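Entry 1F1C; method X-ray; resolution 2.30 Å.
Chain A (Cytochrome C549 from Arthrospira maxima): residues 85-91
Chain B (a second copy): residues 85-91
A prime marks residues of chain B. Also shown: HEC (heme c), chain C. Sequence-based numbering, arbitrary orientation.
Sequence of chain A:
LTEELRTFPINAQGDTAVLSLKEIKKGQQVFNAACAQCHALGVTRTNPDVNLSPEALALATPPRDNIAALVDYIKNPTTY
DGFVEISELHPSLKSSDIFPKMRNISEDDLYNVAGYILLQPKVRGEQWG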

# COMPACT_ATOMS: atom_id res chain seq x y z
N GLU A 85 -9.23 5.76 -3.26
CA GLU A 85 -8.45 5.04 -4.26
C GLU A 85 -7.09 4.68 -3.69
O GLU A 85 -6.33 5.55 -3.27
N ILE A 86 -6.77 3.39 -3.67
CA ILE A 86 -5.49 2.96 -3.10
C ILE A 86 -4.57 2.34 -4.14
O ILE A 86 -3.77 1.45 -3.82
N SER A 87 -4.66 2.82 -5.37
CA SER A 87 -3.85 2.30 -6.45
C SER A 87 -2.38 2.67 -6.26
O SER A 87 -1.48 2.00 -6.77
N GLU A 88 -2.14 3.74 -5.52
CA GLU A 88 -0.78 4.20 -5.22
C GLU A 88 -0.03 3.19 -4.33
O GLU A 88 1.20 3.12 -4.34
N LEU A 89 -0.79 2.42 -3.55
CA LEU A 89 -0.22 1.46 -2.62
C LEU A 89 -0.64 0.04 -2.85
O LEU A 89 -0.05 -0.88 -2.28
N HIS A 90 -1.69 -0.15 -3.65
CA HIS A 90 -2.15 -1.51 -3.94
C HIS A 90 -1.87 -1.83 -5.40
O HIS A 90 -2.01 -0.98 -6.27
N PRO A 91 -1.45 -3.08 -5.67
CA PRO A 91 -1.15 -3.49 -7.05
C PRO A 91 -2.28 -3.12 -8.01
O PRO A 91 -3.45 -3.35 -7.74
N GLU B 85 -6.59 5.08 7.60
CA GLU B 85 -5.36 4.44 8.04
C GLU B 85 -4.85 3.51 6.95
O GLU B 85 -5.55 2.60 6.52
N ILE B 86 -3.62 3.73 6.51
CA ILE B 86 -3.07 2.91 5.44
C ILE B 86 -1.87 2.09 5.88
O ILE B 86 -0.96 1.82 5.10
N SER B 87 -1.89 1.68 7.15
CA SER B 87 -0.81 0.89 7.71
C SER B 87 -0.77 -0.50 7.10
O SER B 87 0.27 -1.16 7.07
N GLU B 88 -1.91 -0.95 6.60
CA GLU B 88 -2.03 -2.26 5.96
C GLU B 88 -1.23 -2.31 4.65
O GLU B 88 -0.78 -3.38 4.22
N LEU B 89 -1.07 -1.15 4.03
CA LEU B 89 -0.37 -1.06 2.75
C LEU B 89 0.86 -0.18 2.76
O LEU B 89 1.65 -0.21 1.82
N HIS B 90 1.01 0.62 3.82
CA HIS B 90 2.18 1.49 3.92
C HIS B 90 3.07 1.01 5.05
O HIS B 90 2.59 0.59 6.09
N PRO B 91 4.40 1.05 4.84
CA PRO B 91 5.34 0.62 5.87
C PRO B 91 5.02 1.23 7.23
O PRO B 91 4.78 2.44 7.34

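What fills the space between the two stretches? Mainly the two copies of one leucine. Leu89 and Leu89′ are the residues whose CA atoms come nearest, 5.9 Å apart, and both CA-to-CB bonds point toward the other stretch. Leu89 CB lies 3.8 Å from Leu89′ CB, and each side chain passes its partner's root in the same shape, chi1 m and chi2 t. The methyl Leu89′ CD2 comes down on the opposing backbone, 3.4 Å from Leu89 O. These two residues account for well over half of the 312 Å² buried between the stretches.

Which hollow receives each leucine? It is bounded by the isoleucine and histidine of the other copy. Leu89 CD1 sits 3.7 Å from Ile86′ CD1 and 4.1 Å from His90′ CB; reciprocally, Leu89′ CD1 lies 3.8 Å from Ile86 CD1 and 4.0 Å from His90 CB. Both isoleucines point toward the opposite stretch with chi1 p and chi2 t, an extended chi2 that carries CD1 out to meet the leucine methyl. The histidines leave the backbone sideways, and the CB carbon lines the hollow while the ring heads elsewhere. The distances in the two halves are nearly equal, and the rotamers of the two copies match.

What shape does the backbone take behind these bumps? No hydrogen bond crosses between the stretches, and the contact is essentially apolar. Within each stretch the chain turns back on itself: Leu89 N and His90 N donate to Ile86 O at 3.1 and 2.6 Å, and Leu89′ N and His90′ N donate to Ile86′ O at 3.2 and 2.6 Å. With the chain turned in this way, isoleucine and leucine both point toward the partner.

Where does the heme fit? His90, with chi1 t, turns its ring to the metal, and NE2 binds the heme FE at 2.2 Å; a second ligand atom comes from elsewhere in the structure. The ring's other nitrogen, His90 ND1, donates to Pro91 O at 2.8 Å, which helps fix the ring's orientation. The heme also meets the contact's apolar side chains from both copies: Ile86 CD1 is 3.8 Å from heme CBD, and Leu89′ CD2 is 3.9 Å from heme CHD. Glu88′ starts out sideways, but its extended end comes nearer, and Glu88′ OE1 stands 2.5 Å from the propionate oxygen O2D of the heme, close enough that one acid group probably carries a proton.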

# COMPACT_ATOMS: atom_id res chain seq x y z
CB GLU A 85 -8.30 5.91 -5.50
CG GLU A 85 -7.78 5.18 -6.70
CD GLU A 85 -8.07 5.94 -7.97
OE1 GLU A 85 -9.27 6.14 -8.28
OE2 GLU A 85 -7.11 6.34 -8.66
CB ILE A 86 -5.71 1.96 -1.95
CG1 ILE A 86 -6.51 0.75 -2.44
CG2 ILE A 86 -6.47 2.62 -0.82
CD1 ILE A 86 -6.75 -0.27 -1.35
CB SER A 87 -4.36 2.85 -7.79
OG SER A 87 -4.18 4.25 -7.86
CB GLU A 88 -0.84 5.52 -4.46
CG GLU A 88 -1.56 5.36 -3.12
CD GLU A 88 -1.48 6.59 -2.24
OE1 GLU A 88 -1.96 6.51 -1.09
OE2 GLU A 88 -0.94 7.62 -2.70
CB LEU A 89 -0.57 1.86 -1.19
CG LEU A 89 0.28 2.99 -0.62
CD1 LEU A 89 -0.31 3.48 0.68
CD2 LEU A 89 1.72 2.48 -0.44
CB HIS A 90 -3.65 -1.66 -3.67
CG HIS A 90 -4.17 -3.06 -3.87
ND1 HIS A 90 -4.35 -3.62 -5.12
CD2 HIS A 90 -4.56 -4.01 -2.99
CE1 HIS A 90 -4.82 -4.85 -4.99
NE2 HIS A 90 -4.95 -5.12 -3.71
CB PRO A 91 -0.95 -4.99 -6.91
CG PRO A 91 -0.26 -5.09 -5.58
CD PRO A 91 -1.10 -4.15 -4.72
CB GLU B 85 -5.64 3.67 9.33
CG GLU B 85 -4.41 3.20 10.04
CD GLU B 85 -4.72 2.83 11.47
OE1 GLU B 85 -5.15 3.74 12.23
OE2 GLU B 85 -4.55 1.65 11.85
CB ILE B 86 -2.65 3.78 4.23
CG1 ILE B 86 -1.65 4.85 4.66
CG2 ILE B 86 -3.86 4.47 3.65
CD1 ILE B 86 -1.19 5.73 3.52
CB SER B 87 -0.97 0.80 9.23
OG SER B 87 -2.13 0.07 9.58
CB GLU B 88 -3.49 -2.54 5.63
CG GLU B 88 -4.03 -1.53 4.63
CD GLU B 88 -5.41 -1.86 4.12
OE1 GLU B 88 -5.89 -1.13 3.22
OE2 GLU B 88 -6.02 -2.84 4.60
CB LEU B 89 -1.32 -0.54 1.68
CG LEU B 89 -2.27 -1.62 1.13
CD1 LEU B 89 -3.35 -0.97 0.29
CD2 LEU B 89 -1.47 -2.63 0.32
CB HIS B 90 1.76 2.93 4.19
CG HIS B 90 2.91 3.88 4.23
ND1 HIS B 90 3.79 3.94 5.29
CD2 HIS B 90 3.31 4.82 3.35
CE1 HIS B 90 4.69 4.88 5.06
NE2 HIS B 90 4.41 5.43 3.90
CB PRO B 91 6.68 1.07 5.31
CG PRO B 91 6.50 0.82 3.84
CD PRO B 91 5.11 1.41 3.60
FE HEC C . -5.10 -7.08 -2.75
CHA HEC C . -7.81 -5.95 -1.06
CHB HEC C . -7.23 -8.52 -5.13
CHC HEC C . -2.46 -8.09 -4.65
CHD HEC C . -3.06 -6.14 -0.22
NA HEC C . -7.06 -7.14 -3.06
C1A HEC C . -8.04 -6.61 -2.27
C2A HEC C . -9.33 -6.95 -2.79
C3A HEC C . -9.17 -7.65 -3.91
C4A HEC C . -7.77 -7.82 -4.06
CMA HEC C . -10.22 -8.02 -4.96
CAA HEC C . -10.65 -6.55 -2.22
CBA HEC C . -11.00 -7.59 -1.19
CGA HEC C . -12.40 -7.42 -0.68
O1A HEC C . -13.07 -6.45 -1.09
O2A HEC C . -12.84 -8.26 0.13
NB HEC C . -4.88 -8.05 -4.50
C1B HEC C . -5.87 -8.60 -5.34
C2B HEC C . -5.31 -9.14 -6.54
C3B HEC C . -3.99 -8.90 -6.47
C4B HEC C . -3.71 -8.29 -5.18
CMB HEC C . -6.03 -9.87 -7.66
CAB HEC C . -3.07 -9.17 -7.48
CBB HEC C . -3.14 -8.52 -8.73
NC HEC C . -3.19 -7.14 -2.47
C1C HEC C . -2.23 -7.60 -3.36
C2C HEC C . -0.92 -7.49 -2.80
C3C HEC C . -1.05 -6.89 -1.58
C4C HEC C . -2.49 -6.72 -1.37
CMC HEC C . 0.38 -8.02 -3.41
CAC HEC C . 0.01 -6.65 -0.67
CBC HEC C . 1.12 -5.82 -1.02
ND HEC C . -5.37 -6.17 -1.04
C1D HEC C . -4.41 -5.81 -0.12
C2D HEC C . -4.98 -5.13 1.00
C3D HEC C . -6.31 -5.08 0.76
C4D HEC C . -6.56 -5.75 -0.49
CMD HEC C . -4.26 -4.76 2.31
CAD HEC C . -7.36 -4.36 1.61
CBD HEC C . -7.52 -2.90 1.21
CGD HEC C . -8.63 -2.19 2.00
O1D HEC C . -9.81 -2.52 1.81
O2D HEC C . -8.31 -1.30 2.81